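Local coordinates for putative acyl-[acyl-carrier-protein] desaturase DesA2 (Mycobacterium tuberculosis, PDB 1ZA0), which is a putative acyl-[acyl-carrier-protein] desaturase that may introduce double bonds into fatty acyl chains in mycobacterial fatty acid biosynthesis, using a di-iron centre, at residues C161-C166 and D188-E193; M155-R160 and D256-W261. All blocks are in the same frame, centred on the assembly; numbering follows the deposited sequence.

Interaction 1: residues C161-C166 and D188-E193; sequences CGAVFC and DEVRHE. With MN (manganese (II) ion), chain B; EDO (1,2-ethanediol), chain C.
A163 and E189 bring residues 161-166 and 188-193 closest, CA to CA 4.9 Å, where the local axes run nearly antiparallel at 159°. The apolar part of the contact is small and close. The CB of E189 lies 3.7 Å from A163 CA and is also near the CB of A163, which in turn meets the CG2 branch of V190. G162 has no side chain, and its CA sits 3.8 Å from E189 OE1, so the backbone of helix 148-172 itself flanks the carboxylate. The sulfur of C166 comes only loosely near E189 CG, one turn further on. No hydrogen bond joins the two segments directly.

Residues 188-193 also carry two metal ligands. CG of E189 is anti to its own carbonyl carbon, and the bend at chi2 (-72°) turns CD toward the manganese ion. From there OE2 binds the metal at 2.1 Å, whereas OE1 stays 3.4 Å from it. ND1 of H192, one turn along, is a second ligand at 2.3 Å, and E107 and E159 complete the protein ligands.

Hydrogen bonds and charge hold these ligands in place. Water 1, itself bound to the metal, donates to E189 OE1 over 3.0 Å, and K76 forms a salt bridge with the same oxygen; this carboxylate is therefore gripped through both oxygens. E106 accepts from the far nitrogen of H192, fixing the rotation of the imidazole. One turn before H192, D188 OD2 is hydrogen-bonded to H110 and W32, while OD1 accepts from O2 of an ethanediol probably from the crystallisation liquor.

Metal ligands projecting from antiparallel helices into the core of a four-helix bundle are the hallmark of the ferritin-like fold of type 2 fatty acid desaturases.

Interaction 2: residues M155-R160 and D256-W261; sequences MAFYER and DRITAW. With MN (manganese (II) ion), chain B.
F157 and W261 meet in a T-shaped stack where helix 247-260 packs on the outside of the desaturase's four-helix bundle, against helix 148-172. The local axes are 11.3 Å apart and cross at 127°, a separation filled by large side chains. The six-membered ring of W261 presents its edge to the face of F157, with the planes 82° apart. A156 CB abuts the rim of the indole near its plane, 3.7 Å from W261 CZ2, a small side chain set against a large one.

The phenyl ring is a bump of its own. CG of F157 is anti to the carbonyl carbon (chi1 -85°), and the ring reaches helix 247-260 beside R257, whose CG makes an off-centre CH-pi contact 4.1 Å from the ring centroid. CG1 of I258 touches the ring more loosely at its edge. I215 of helix 208-221 and I254 close in around the same aromatic cluster.

R160 forms the second protrusion, next to E159, which binds the manganese ion through OE1 and OE2. With CG anti to the backbone N and the chain extended to NE, R160 reaches across to the start of 256-261: CD packs 3.7 Å from R257 CB, and one guanidinium face covers D256 C and R257 N, offset toward the rim. The two arginines come close, NH1 to NH1 at 3.6 Å, with their planes almost perpendicular. This proximity of like charges is probably offset by E193, which forms salt bridges with both NH1 atoms. The R257 chain is bent at chi2 and chi3, and its NE lies 3.4 Å above the centre of the W261 ring. D256 OD1 is hydrogen-bonded to Q252, and water 2 sits in the R160 guanidinium plane, accepting from NH2 and donating to D256 OD2 over 2.7 Å.

How the interactions relate
Interactions 1 and 2 lie with their centres about 10 Å apart and share helix 148-172, on which residues 155-160 run directly into 161-166. Along the chain the order is 155-160, 161-166, 188-193 and 256-261, so interaction 1 is enclosed by the longer-range pairing of interaction 2. The first joins two core helices of the bundle; the second covers helix 148-172 from outside with helix 247-260. Two features connect them. The manganese ion takes ligands from both, E159 with E189 and H192, and E193 OE2 forms salt bridges with R160 NH1 (2.7 Å) and R257 NH1 (2.9 Å), tying helices 148-172, 176-206 and 247-260 together beside the metal site.

Interaction 1: residues C161-C166 and D188-E193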
# COMPACT_ATOMS: atom_id res chain seq x y z
N CYS A 161 -0.36 -6.64 0.95
CA CYS A 161 0.36 -6.42 -0.31
C CYS A 161 1.20 -5.14 -0.25
O CYS A 161 2.38 -5.17 -0.60
CB CYS A 161 -0.58 -6.32 -1.51
SG CYS A 161 -1.49 -7.83 -1.83
N GLY A 162 0.59 -4.03 0.18
CA GLY A 162 1.29 -2.76 0.43
C GLY A 162 2.49 -2.92 1.33
O GLY A 162 3.55 -2.34 1.05
N ALA A 163 2.33 -3.65 2.42
CA ALA A 163 3.37 -3.80 3.42
C ALA A 163 4.57 -4.62 2.87
O ALA A 163 5.70 -4.18 3.07
CB ALA A 163 2.83 -4.42 4.68
N VAL A 164 4.30 -5.70 2.15
CA VAL A 164 5.32 -6.53 1.52
C VAL A 164 6.07 -5.77 0.38
O VAL A 164 7.29 -5.70 0.34
CB VAL A 164 4.69 -7.81 0.99
CG1 VAL A 164 5.67 -8.62 0.16
CG2 VAL A 164 4.17 -8.68 2.21
N PHE A 165 5.29 -5.16 -0.51
CA PHE A 165 5.82 -4.27 -1.55
C PHE A 165 6.77 -3.23 -1.00
O PHE A 165 7.90 -3.15 -1.48
CB PHE A 165 4.64 -3.65 -2.33
CG PHE A 165 5.00 -2.89 -3.57
CD1 PHE A 165 4.65 -3.37 -4.82
CD2 PHE A 165 5.63 -1.62 -3.48
CE1 PHE A 165 4.94 -2.63 -6.01
CE2 PHE A 165 5.88 -0.87 -4.62
CZ PHE A 165 5.56 -1.41 -5.91
N CYS A 166 6.36 -2.46 0.02
CA CYS A 166 7.15 -1.36 0.48
C CYS A 166 8.35 -1.82 1.33
O CYS A 166 9.43 -1.19 1.30
CB CYS A 166 6.31 -0.35 1.28
SG CYS A 166 5.10 0.50 0.27
N ASP A 188 3.68 2.21 8.22
CA ASP A 188 2.27 2.57 8.21
C ASP A 188 1.47 1.44 7.62
O ASP A 188 0.43 1.11 8.17
CB ASP A 188 2.00 3.87 7.43
CG ASP A 188 2.44 5.10 8.15
OD1 ASP A 188 2.63 5.14 9.41
OD2 ASP A 188 2.62 6.17 7.51
N GLU A 189 1.93 0.81 6.53
CA GLU A 189 1.18 -0.23 5.92
C GLU A 189 1.02 -1.48 6.85
O GLU A 189 -0.04 -2.12 6.82
CB GLU A 189 1.81 -0.71 4.59
CG GLU A 189 2.06 0.39 3.57
CD GLU A 189 0.80 0.95 2.93
OE1 GLU A 189 0.69 0.84 1.65
OE2 GLU A 189 -0.02 1.56 3.65
N VAL A 190 2.04 -1.77 7.66
CA VAL A 190 1.96 -2.82 8.67
C VAL A 190 0.80 -2.53 9.66
O VAL A 190 0.01 -3.43 10.03
CB VAL A 190 3.32 -3.05 9.34
CG1 VAL A 190 3.19 -3.89 10.65
CG2 VAL A 190 4.33 -3.69 8.34
N ARG A 191 0.76 -1.30 10.08
CA ARG A 191 -0.27 -0.79 10.96
C ARG A 191 -1.66 -0.81 10.35
O ARG A 191 -2.64 -1.18 11.03
CB ARG A 191 0.12 0.58 11.48
CG ARG A 191 1.25 0.53 12.43
CD ARG A 191 1.91 1.89 12.68
NE ARG A 191 1.02 2.96 13.14
CZ ARG A 191 0.67 3.15 14.42
NH1 ARG A 191 1.00 2.28 15.35
NH2 ARG A 191 -0.09 4.18 14.77
N HIS A 192 -1.75 -0.53 9.03
CA HIS A 192 -3.00 -0.55 8.34
C HIS A 192 -3.52 -2.01 8.27
O HIS A 192 -4.74 -2.32 8.52
CB HIS A 192 -2.83 0.07 6.92
CG HIS A 192 -2.56 1.56 6.93
ND1 HIS A 192 -2.39 2.30 5.76
CD2 HIS A 192 -2.34 2.43 7.96
CE1 HIS A 192 -2.19 3.57 6.10
NE2 HIS A 192 -2.11 3.67 7.41
N GLU A 193 -2.63 -2.89 7.87
CA GLU A 193 -2.98 -4.26 7.76
C GLU A 193 -3.48 -4.82 9.14
O GLU A 193 -4.42 -5.62 9.16
CB GLU A 193 -1.83 -5.10 7.18
CG GLU A 193 -2.27 -6.57 6.98
CD GLU A 193 -1.15 -7.60 7.04
OE1 GLU A 193 0.05 -7.21 7.11
OE2 GLU A 193 -1.48 -8.83 6.95
MN MN B . -2.09 1.53 3.57
C1 EDO C . 1.87 9.26 9.37
O1 EDO C . 2.50 10.25 10.13
C2 EDO C . 1.58 8.05 10.23
O2 EDO C . 2.75 7.49 10.80
O HOH W 1 -2.28 1.01 1.48

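Interaction 2: residues M155-R160 and D256-W261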
# COMPACT_ATOMS: atom_id res chain seq x y z
N MET A 155 -9.45 -5.24 2.13
CA MET A 155 -8.54 -4.30 2.67
C MET A 155 -7.41 -4.95 3.48
O MET A 155 -6.26 -4.48 3.40
CB MET A 155 -9.25 -3.29 3.54
CG MET A 155 -10.15 -2.33 2.78
SD MET A 155 -9.32 -1.45 1.44
CE MET A 155 -8.11 -0.50 2.48
N ALA A 156 -7.68 -6.06 4.17
CA ALA A 156 -6.63 -6.71 4.91
C ALA A 156 -5.56 -7.26 3.98
O ALA A 156 -4.34 -7.12 4.25
CB ALA A 156 -7.23 -7.84 5.84
N PHE A 157 -5.99 -7.90 2.91
CA PHE A 157 -5.06 -8.46 1.97
C PHE A 157 -4.29 -7.35 1.22
O PHE A 157 -3.13 -7.49 0.91
CB PHE A 157 -5.78 -9.30 0.95
CG PHE A 157 -6.03 -10.68 1.37
CD1 PHE A 157 -4.99 -11.59 1.44
CD2 PHE A 157 -7.35 -11.13 1.65
CE1 PHE A 157 -5.21 -12.90 1.81
CE2 PHE A 157 -7.58 -12.48 2.03
CZ PHE A 157 -6.51 -13.35 2.13
N TYR A 158 -5.02 -6.31 0.84
CA TYR A 158 -4.50 -5.24 0.02
C TYR A 158 -3.44 -4.44 0.82
O TYR A 158 -2.37 -4.16 0.30
CB TYR A 158 -5.65 -4.33 -0.47
CG TYR A 158 -5.18 -3.14 -1.30
CD1 TYR A 158 -4.90 -3.31 -2.65
CD2 TYR A 158 -4.99 -1.88 -0.75
CE1 TYR A 158 -4.46 -2.25 -3.45
CE2 TYR A 158 -4.55 -0.80 -1.55
CZ TYR A 158 -4.27 -1.01 -2.89
OH TYR A 158 -3.84 0.01 -3.74
N GLU A 159 -3.71 -4.15 2.09
CA GLU A 159 -2.72 -3.59 2.97
C GLU A 159 -1.53 -4.50 3.20
O GLU A 159 -0.41 -4.03 3.29
CB GLU A 159 -3.31 -3.12 4.29
CG GLU A 159 -4.30 -2.00 4.10
CD GLU A 159 -3.55 -0.68 3.80
OE1 GLU A 159 -2.27 -0.74 3.66
OE2 GLU A 159 -4.15 0.38 3.76
N ARG A 160 -1.74 -5.81 3.24
CA ARG A 160 -0.60 -6.69 3.40
C ARG A 160 0.27 -6.66 2.12
O ARG A 160 1.45 -6.66 2.22
CB ARG A 160 -1.05 -8.13 3.67
CG ARG A 160 0.14 -9.08 3.98
CD ARG A 160 -0.30 -10.45 4.51
NE ARG A 160 0.79 -11.21 5.10
CZ ARG A 160 1.04 -11.39 6.39
NH1 ARG A 160 0.30 -10.84 7.33
NH2 ARG A 160 2.09 -12.13 6.72
N ASP A 256 0.39 -16.77 3.93
CA ASP A 256 0.70 -16.24 5.25
C ASP A 256 -0.49 -15.53 5.93
O ASP A 256 -0.62 -15.61 7.13
CB ASP A 256 1.87 -15.26 5.22
CG ASP A 256 3.16 -15.83 4.63
OD1 ASP A 256 3.36 -17.06 4.61
OD2 ASP A 256 4.03 -15.03 4.17
N ARG A 257 -1.30 -14.81 5.19
CA ARG A 257 -2.39 -14.08 5.79
C ARG A 257 -3.47 -15.08 6.27
O ARG A 257 -4.03 -14.93 7.34
CB ARG A 257 -2.94 -13.08 4.78
CG ARG A 257 -4.09 -12.25 5.23
CD ARG A 257 -3.73 -11.37 6.35
NE ARG A 257 -4.07 -11.98 7.63
CZ ARG A 257 -3.72 -11.49 8.77
NH1 ARG A 257 -2.99 -10.37 8.83
NH2 ARG A 257 -4.12 -12.08 9.89
N ILE A 258 -3.73 -16.07 5.47
CA ILE A 258 -4.73 -17.13 5.83
C ILE A 258 -4.26 -17.84 7.08
O ILE A 258 -5.03 -18.02 8.02
CB ILE A 258 -4.88 -18.10 4.64
CG1 ILE A 258 -5.66 -17.42 3.54
CG2 ILE A 258 -5.59 -19.43 5.08
CD1 ILE A 258 -5.59 -18.09 2.23
N THR A 259 -2.97 -18.17 7.10
CA THR A 259 -2.32 -18.85 8.20
C THR A 259 -2.39 -18.02 9.47
O THR A 259 -2.74 -18.55 10.54
CB THR A 259 -0.82 -19.20 7.80
OG1 THR A 259 -0.81 -20.09 6.66
CG2 THR A 259 -0.05 -19.93 8.90
N ALA A 260 -2.11 -16.71 9.36
CA ALA A 260 -2.12 -15.81 10.49
C ALA A 260 -3.53 -15.65 11.11
O ALA A 260 -3.63 -15.29 12.26
CB ALA A 260 -1.55 -14.45 10.08
N TRP A 261 -4.60 -15.86 10.32
CA TRP A 261 -5.98 -15.97 10.85
C TRP A 261 -6.32 -17.33 11.46
O TRP A 261 -7.45 -17.56 11.87
CB TRP A 261 -7.06 -15.62 9.77
CG TRP A 261 -7.23 -14.10 9.56
CD1 TRP A 261 -7.34 -13.15 10.52
CD2 TRP A 261 -7.34 -13.44 8.32
NE1 TRP A 261 -7.48 -11.90 9.96
CE2 TRP A 261 -7.50 -12.06 8.58
CE3 TRP A 261 -7.32 -13.87 6.99
CZ2 TRP A 261 -7.57 -11.13 7.58
CZ3 TRP A 261 -7.45 -12.98 6.01
CH2 TRP A 261 -7.57 -11.60 6.30
MN MN B . -2.09 1.53 3.57
O HOH W 2 3.57 -12.41 3.95
O HOH W 1 -2.28 1.01 1.48